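Putative efflux transporter (PDB 4L8J) probably serves as the periplasmic membrane-fusion (adaptor) subunit of an efflux pump, as in other members of the HlyD family. Local coordinates at residues K23-M28 with F169-D174; A200-Y205 with I215-I220. All blocks are in the same frame, centred on the assembly; numbering follows the deposited sequence.

Interaction 1. Residues K23-M28 with F169-D174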
loop_
_atom_site.group_PDB
_atom_site.type_symbol
_atom_site.label_atom_id
_atom_site.label_comp_id
_atom_site.label_asym_id
_atom_site.label_seq_id
_atom_site.Cartn_x
_atom_site.Cartn_y
_atom_site.Cartn_z
ATOM N N LYS A 23 -19.492 12.017 -0.760
ATOM C CA LYS A 23 -20.476 11.705 0.270
ATOM C C LYS A 23 -21.774 12.338 -0.084
ATOM O O LYS A 23 -21.791 13.480 -0.549
ATOM C CB LYS A 23 -20.036 12.174 1.687
ATOM C CG LYS A 23 -18.748 11.540 2.208
ATOM C CD LYS A 23 -18.934 10.066 2.632
ATOM C CE LYS A 23 -17.597 9.465 3.007
ATOM N NZ LYS A 23 -17.698 8.016 3.282
ATOM N N ASP A 24 -22.868 11.629 0.191
ATOM C CA ASP A 24 -24.214 12.115 -0.042
ATOM C C ASP A 24 -24.895 12.343 1.293
ATOM O O ASP A 24 -24.794 11.514 2.198
ATOM C CB ASP A 24 -25.010 11.152 -0.913
ATOM C CG ASP A 24 -24.518 11.083 -2.346
ATOM O OD1 ASP A 24 -24.455 12.139 -3.005
ATOM O OD2 ASP A 24 -24.213 9.987 -2.802
ATOM N N PHE A 25 -25.556 13.487 1.414
ATOM C CA PHE A 25 -26.315 13.876 2.604
ATOM C C PHE A 25 -27.678 14.315 2.196
ATOM O O PHE A 25 -27.848 14.867 1.111
ATOM C CB PHE A 25 -25.614 15.024 3.375
ATOM C CG PHE A 25 -24.167 14.732 3.699
ATOM C CD1 PHE A 25 -23.830 13.855 4.727
ATOM C CD2 PHE A 25 -23.142 15.316 2.965
ATOM C CE1 PHE A 25 -22.499 13.550 4.994
ATOM C CE2 PHE A 25 -21.811 15.038 3.255
ATOM C CZ PHE A 25 -21.495 14.168 4.280
ATOM N N SER A 26 -28.662 14.049 3.063
ATOM C CA SER A 26 -30.029 14.514 2.947
ATOM C C SER A 26 -30.116 15.846 3.672
ATOM O O SER A 26 -29.609 15.996 4.783
ATOM C CB SER A 26 -31.019 13.502 3.530
ATOM O OG SER A 26 -30.951 12.300 2.787
ATOM N N GLY A 27 -30.758 16.791 3.022
ATOM C CA GLY A 27 -30.943 18.132 3.526
ATOM C C GLY A 27 -32.322 18.659 3.248
ATOM O O GLY A 27 -33.159 17.991 2.621
HETATM N N MSE A 28 -32.551 19.868 3.707
HETATM C CA MSE A 28 -33.840 20.490 3.592
HETATM C C MSE A 28 -33.695 21.958 3.324
HETATM O O MSE A 28 -32.790 22.598 3.856
HETATM C CB MSE A 28 -34.606 20.250 4.912
HETATM C CG MSE A 28 -36.045 20.693 4.890
HETATM SE SE MSE A 28 -36.909 20.230 6.563
HETATM C CE MSE A 28 -37.251 18.326 6.216
ATOM N N PHE A 169 -28.249 20.902 6.299
ATOM C CA PHE A 169 -28.016 19.471 6.492
ATOM C C PHE A 169 -27.012 19.323 7.595
ATOM O O PHE A 169 -26.383 20.311 7.982
ATOM C CB PHE A 169 -27.577 18.751 5.207
ATOM C CG PHE A 169 -26.291 19.255 4.598
ATOM C CD1 PHE A 169 -26.250 20.477 3.927
ATOM C CD2 PHE A 169 -25.125 18.504 4.677
ATOM C CE1 PHE A 169 -25.068 20.937 3.354
ATOM C CE2 PHE A 169 -23.946 18.955 4.075
ATOM C CZ PHE A 169 -23.919 20.180 3.442
ATOM N N THR A 170 -26.895 18.119 8.150
ATOM C CA THR A 170 -25.944 17.866 9.218
ATOM C C THR A 170 -24.986 16.796 8.759
ATOM O O THR A 170 -25.363 15.751 8.262
ATOM C CB THR A 170 -26.632 17.518 10.560
ATOM O OG1 THR A 170 -27.493 18.581 10.921
ATOM C CG2 THR A 170 -25.647 17.328 11.683
ATOM N N VAL A 171 -23.748 17.053 8.974
ATOM C CA VAL A 171 -22.712 16.128 8.594
ATOM C C VAL A 171 -22.205 15.386 9.850
ATOM O O VAL A 171 -21.859 16.032 10.837
ATOM C CB VAL A 171 -21.601 16.928 7.867
ATOM C CG1 VAL A 171 -20.312 16.113 7.700
ATOM C CG2 VAL A 171 -22.106 17.389 6.501
ATOM N N PRO A 172 -22.076 14.046 9.800
ATOM C CA PRO A 172 -21.435 13.335 10.916
ATOM C C PRO A 172 -20.071 13.961 11.283
ATOM O O PRO A 172 -19.292 14.349 10.402
ATOM C CB PRO A 172 -21.267 11.913 10.366
ATOM C CG PRO A 172 -22.356 11.755 9.372
ATOM C CD PRO A 172 -22.414 13.115 8.702
ATOM N N ASP A 173 -19.801 14.082 12.585
ATOM C CA ASP A 173 -18.572 14.663 13.118
ATOM C C ASP A 173 -17.294 14.068 12.527
ATOM O O ASP A 173 -16.316 14.792 12.375
ATOM C CB ASP A 173 -18.520 14.512 14.648
ATOM C CG ASP A 173 -19.589 15.310 15.334
ATOM O OD1 ASP A 173 -19.420 16.531 15.453
ATOM O OD2 ASP A 173 -20.613 14.710 15.737
ATOM N N ASP A 174 -17.282 12.766 12.223
ATOM C CA ASP A 174 -16.098 12.108 11.664
ATOM C C ASP A 174 -15.760 12.595 10.250
ATOM O O ASP A 174 -14.659 12.313 9.782
ATOM C CB ASP A 174 -16.277 10.576 11.660
ATOM C CG ASP A 174 -16.023 9.905 13.014
ATOM O OD1 ASP A 174 -15.754 10.632 14.007
ATOM O OD2 ASP A 174 -16.116 8.660 13.082
HETATM O O HOH W 1 -27.920 15.429 7.225
#
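Phe25 meets Phe169 and Val171 in the antiparallel beta barrel of this HlyD-family protein, where strands 20-29 and 166-171 are neighbours. The axes of the segments 23-28 and 169-171 run at 148° and come no closer than 6.2 Å. At Met28 the two strands are still joined directly, by a backbone bond to Lys168. Farther along they splay, and a water takes over the link. It donates to Ser26 O at 3.0 Å and accepts from Thr170 N at the same length. The water thus bridges two backbone groups that stand too far apart to bond directly.

Side chains pack between the strands beside this bridge. Phe169 CB rests on the backbone of Ser26 and Gly27 and lies 3.4 Å from Ser26 O. With CG between the backbone N and carbonyl carbon (chi1 60°), the Phe169 ring comes beside Phe25. The two rings are tilted by 25° and slid apart, with centroids 5.7 Å apart. They barely overlap, and the closest touch is Phe169 CD2 on Phe25 CB, at 3.7 Å. Val171 makes a true face contact. Its CG2 sits over the centre of the Phe25 ring, 3.9 Å from the centroid, in a CH-pi interaction. Leu243 of strand 238-246 also touches Phe25, and Ile241 touches Phe169, so the cluster reaches a third strand of the barrel. At the end of strand 166-171 the chain turns through Pro172. There Pro172 CD rests 3.7 Å from Phe25 CE1.

Interaction 2. Residues A200-Y205 with I215-I220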
loop_
_atom_site.group_PDB
_atom_site.type_symbol
_atom_site.label_atom_id
_atom_site.label_comp_id
_atom_site.label_asym_id
_atom_site.label_seq_id
_atom_site.Cartn_x
_atom_site.Cartn_y
_atom_site.Cartn_z
ATOM N N ALA A 200 -23.710 24.567 -5.533
ATOM C CA ALA A 200 -24.054 25.302 -4.343
ATOM C C ALA A 200 -22.783 25.746 -3.695
ATOM O O ALA A 200 -21.750 25.105 -3.886
ATOM C CB ALA A 200 -24.870 24.422 -3.394
ATOM N N ARG A 201 -22.831 26.835 -2.937
ATOM C CA ARG A 201 -21.643 27.282 -2.242
ATOM C C ARG A 201 -21.852 27.206 -0.739
ATOM O O ARG A 201 -22.969 27.357 -0.253
ATOM C CB ARG A 201 -21.227 28.706 -2.676
ATOM C CG ARG A 201 -22.249 29.790 -2.358
ATOM C CD ARG A 201 -21.663 31.188 -2.494
ATOM N NE ARG A 201 -22.343 32.112 -1.582
ATOM C CZ ARG A 201 -23.472 32.744 -1.874
ATOM N NH1 ARG A 201 -24.038 32.588 -3.064
ATOM N NH2 ARG A 201 -24.050 33.532 -0.976
ATOM N N LEU A 202 -20.753 27.070 0.003
ATOM C CA LEU A 202 -20.807 27.062 1.447
ATOM C C LEU A 202 -21.219 28.414 1.991
ATOM O O LEU A 202 -20.616 29.420 1.627
ATOM C CB LEU A 202 -19.429 26.685 2.027
ATOM C CG LEU A 202 -19.341 26.638 3.549
ATOM C CD1 LEU A 202 -20.306 25.564 4.143
ATOM C CD2 LEU A 202 -17.923 26.382 3.979
ATOM N N GLU A 203 -22.191 28.441 2.906
ATOM C CA GLU A 203 -22.499 29.686 3.564
ATOM C C GLU A 203 -21.773 29.691 4.901
ATOM O O GLU A 203 -21.107 30.666 5.242
ATOM C CB GLU A 203 -24.002 29.935 3.737
ATOM C CG GLU A 203 -24.221 31.289 4.414
ATOM C CD GLU A 203 -25.637 31.771 4.647
ATOM O OE1 GLU A 203 -26.429 31.030 5.270
ATOM O OE2 GLU A 203 -25.927 32.933 4.278
ATOM N N GLU A 204 -21.893 28.581 5.656
ATOM C CA GLU A 204 -21.287 28.426 6.976
ATOM C C GLU A 204 -21.561 27.035 7.546
ATOM O O GLU A 204 -22.452 26.349 7.077
ATOM C CB GLU A 204 -21.840 29.472 7.963
ATOM C CG GLU A 204 -23.335 29.294 8.197
ATOM C CD GLU A 204 -24.049 30.442 8.868
ATOM O OE1 GLU A 204 -23.736 31.613 8.550
ATOM O OE2 GLU A 204 -24.965 30.165 9.675
ATOM N N TYR A 205 -20.803 26.640 8.562
ATOM C CA TYR A 205 -21.070 25.408 9.301
ATOM C C TYR A 205 -20.644 25.619 10.733
ATOM O O TYR A 205 -19.670 26.345 10.972
ATOM C CB TYR A 205 -20.470 24.131 8.675
ATOM C CG TYR A 205 -18.961 24.033 8.565
ATOM C CD1 TYR A 205 -18.191 23.572 9.633
ATOM C CD2 TYR A 205 -18.320 24.246 7.345
ATOM C CE1 TYR A 205 -16.804 23.416 9.516
ATOM C CE2 TYR A 205 -16.942 24.056 7.204
ATOM C CZ TYR A 205 -16.185 23.661 8.297
ATOM O OH TYR A 205 -14.831 23.497 8.148
ATOM N N ILE A 215 -22.322 18.085 12.483
ATOM C CA ILE A 215 -21.928 19.417 12.011
ATOM C C ILE A 215 -23.065 20.022 11.189
ATOM O O ILE A 215 -23.229 19.631 10.040
ATOM C CB ILE A 215 -20.595 19.379 11.202
ATOM C CG1 ILE A 215 -19.478 18.665 11.989
ATOM C CG2 ILE A 215 -20.138 20.809 10.758
ATOM C CD1 ILE A 215 -18.465 18.010 11.082
ATOM N N PRO A 216 -23.852 20.962 11.754
ATOM C CA PRO A 216 -24.887 21.638 10.938
ATOM C C PRO A 216 -24.202 22.535 9.899
ATOM O O PRO A 216 -23.281 23.315 10.223
ATOM C CB PRO A 216 -25.720 22.451 11.956
ATOM C CG PRO A 216 -25.128 22.162 13.334
ATOM C CD PRO A 216 -23.779 21.508 13.127
ATOM N N VAL A 217 -24.590 22.346 8.642
ATOM C CA VAL A 217 -24.027 23.050 7.491
ATOM C C VAL A 217 -25.143 23.808 6.785
ATOM O O VAL A 217 -26.214 23.254 6.570
ATOM C CB VAL A 217 -23.329 22.076 6.490
ATOM C CG1 VAL A 217 -22.665 22.852 5.341
ATOM C CG2 VAL A 217 -22.290 21.170 7.170
ATOM N N THR A 218 -24.855 25.023 6.327
ATOM C CA THR A 218 -25.764 25.788 5.479
ATOM C C THR A 218 -25.056 26.047 4.159
ATOM O O THR A 218 -23.909 26.476 4.148
ATOM C CB THR A 218 -26.270 27.078 6.151
ATOM O OG1 THR A 218 -26.883 26.716 7.378
ATOM C CG2 THR A 218 -27.330 27.774 5.311
ATOM N N ILE A 219 -25.740 25.761 3.048
ATOM C CA ILE A 219 -25.221 26.002 1.721
ATOM C C ILE A 219 -26.245 26.876 0.974
ATOM O O ILE A 219 -27.407 26.929 1.378
ATOM C CB ILE A 219 -24.866 24.703 0.948
ATOM C CG1 ILE A 219 -26.110 23.779 0.767
ATOM C CG2 ILE A 219 -23.682 23.962 1.598
ATOM C CD1 ILE A 219 -25.881 22.588 -0.232
ATOM N N ILE A 220 -25.805 27.572 -0.091
ATOM C CA ILE A 220 -26.672 28.417 -0.918
ATOM C C ILE A 220 -26.502 28.016 -2.382
ATOM O O ILE A 220 -25.377 27.795 -2.844
ATOM C CB ILE A 220 -26.418 29.930 -0.692
ATOM C CG1 ILE A 220 -26.680 30.314 0.765
ATOM C CG2 ILE A 220 -27.290 30.805 -1.636
ATOM C CD1 ILE A 220 -26.014 31.603 1.160
#
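A classic beta bulge sets Glu203 and Glu204 opposite the single residue Thr218 in the hairpin of strands 198-205 and 215-221. Thr218 O accepts two backbone bonds, from Glu203 N at 2.9 Å and from Glu204 N at 3.3 Å. Both donors approach from the same face of the carbonyl plane, with Glu203 N tilted 25° from it. Thr218 N answers with a nearly straight bond to Glu204 O, at 2.8 Å. Before the bulge the pairing is regular: Arg201 and Ile220 exchange two backbone bonds.

The tight part of the contact is around Ile220. Its CD1 lies between two charged side chains, 3.4 Å from Glu203 OE2 and 3.5 Å from Arg201 NH2. Glu203 is extended, with CG anti to the backbone N (chi1 -179°). Its OE1 lies 3.4 Å from Thr218 CG2 and also forms a salt bridge with Arg166. An alanine at Glu203 would probably leave Arg166 without this charge partner and thin the cover over Ile220 CD1.

The looser parts are exposed. Arg201 and Glu204 lie on the sheet face that carries Thr218 and Ile220. Ile220 CB lies over one face of the Arg201 guanidinium, off toward the rim, and Arg201 NH1 makes a long, weak ion pair with Asp222 OD2. Leu202 starts away from strand 215-221, but its CD1 still reaches Val217 CG1, at 3.8 Å.

Beyond the bulge, Tyr205 and Ile215 lie side by side and both touch Leu176 of helix 176-180. The buried Val217 and Ile219 pack against strand 166-171, and Ala200 meets Val188 of strand 185-190. Leu202 touches Phe186 of that same strand.

Overall arrangement
Interactions 1 and 2 lie in one barrel sheet, with centres about 11 Å apart. Strand 166-171 of interaction 1 pairs directly with strand 215-221 of interaction 2. Phe169 O lies 2.8 Å from Val217 N, and Val171 O lies 2.7 Å from Ile215 N, both probable hydrogen bonds. Side chains carry the link too: Phe169 CE1 packs 3.8 Å from Ile219 CG2. Along the chain the contacts follow in series, and interaction 1 brings together strands far apart in sequence, whereas interaction 2 is a local hairpin. A bound PEG, probably from the crystallisation liquor, lies about 6 Å from the Phe25 side chain and bonds to Asp24 N.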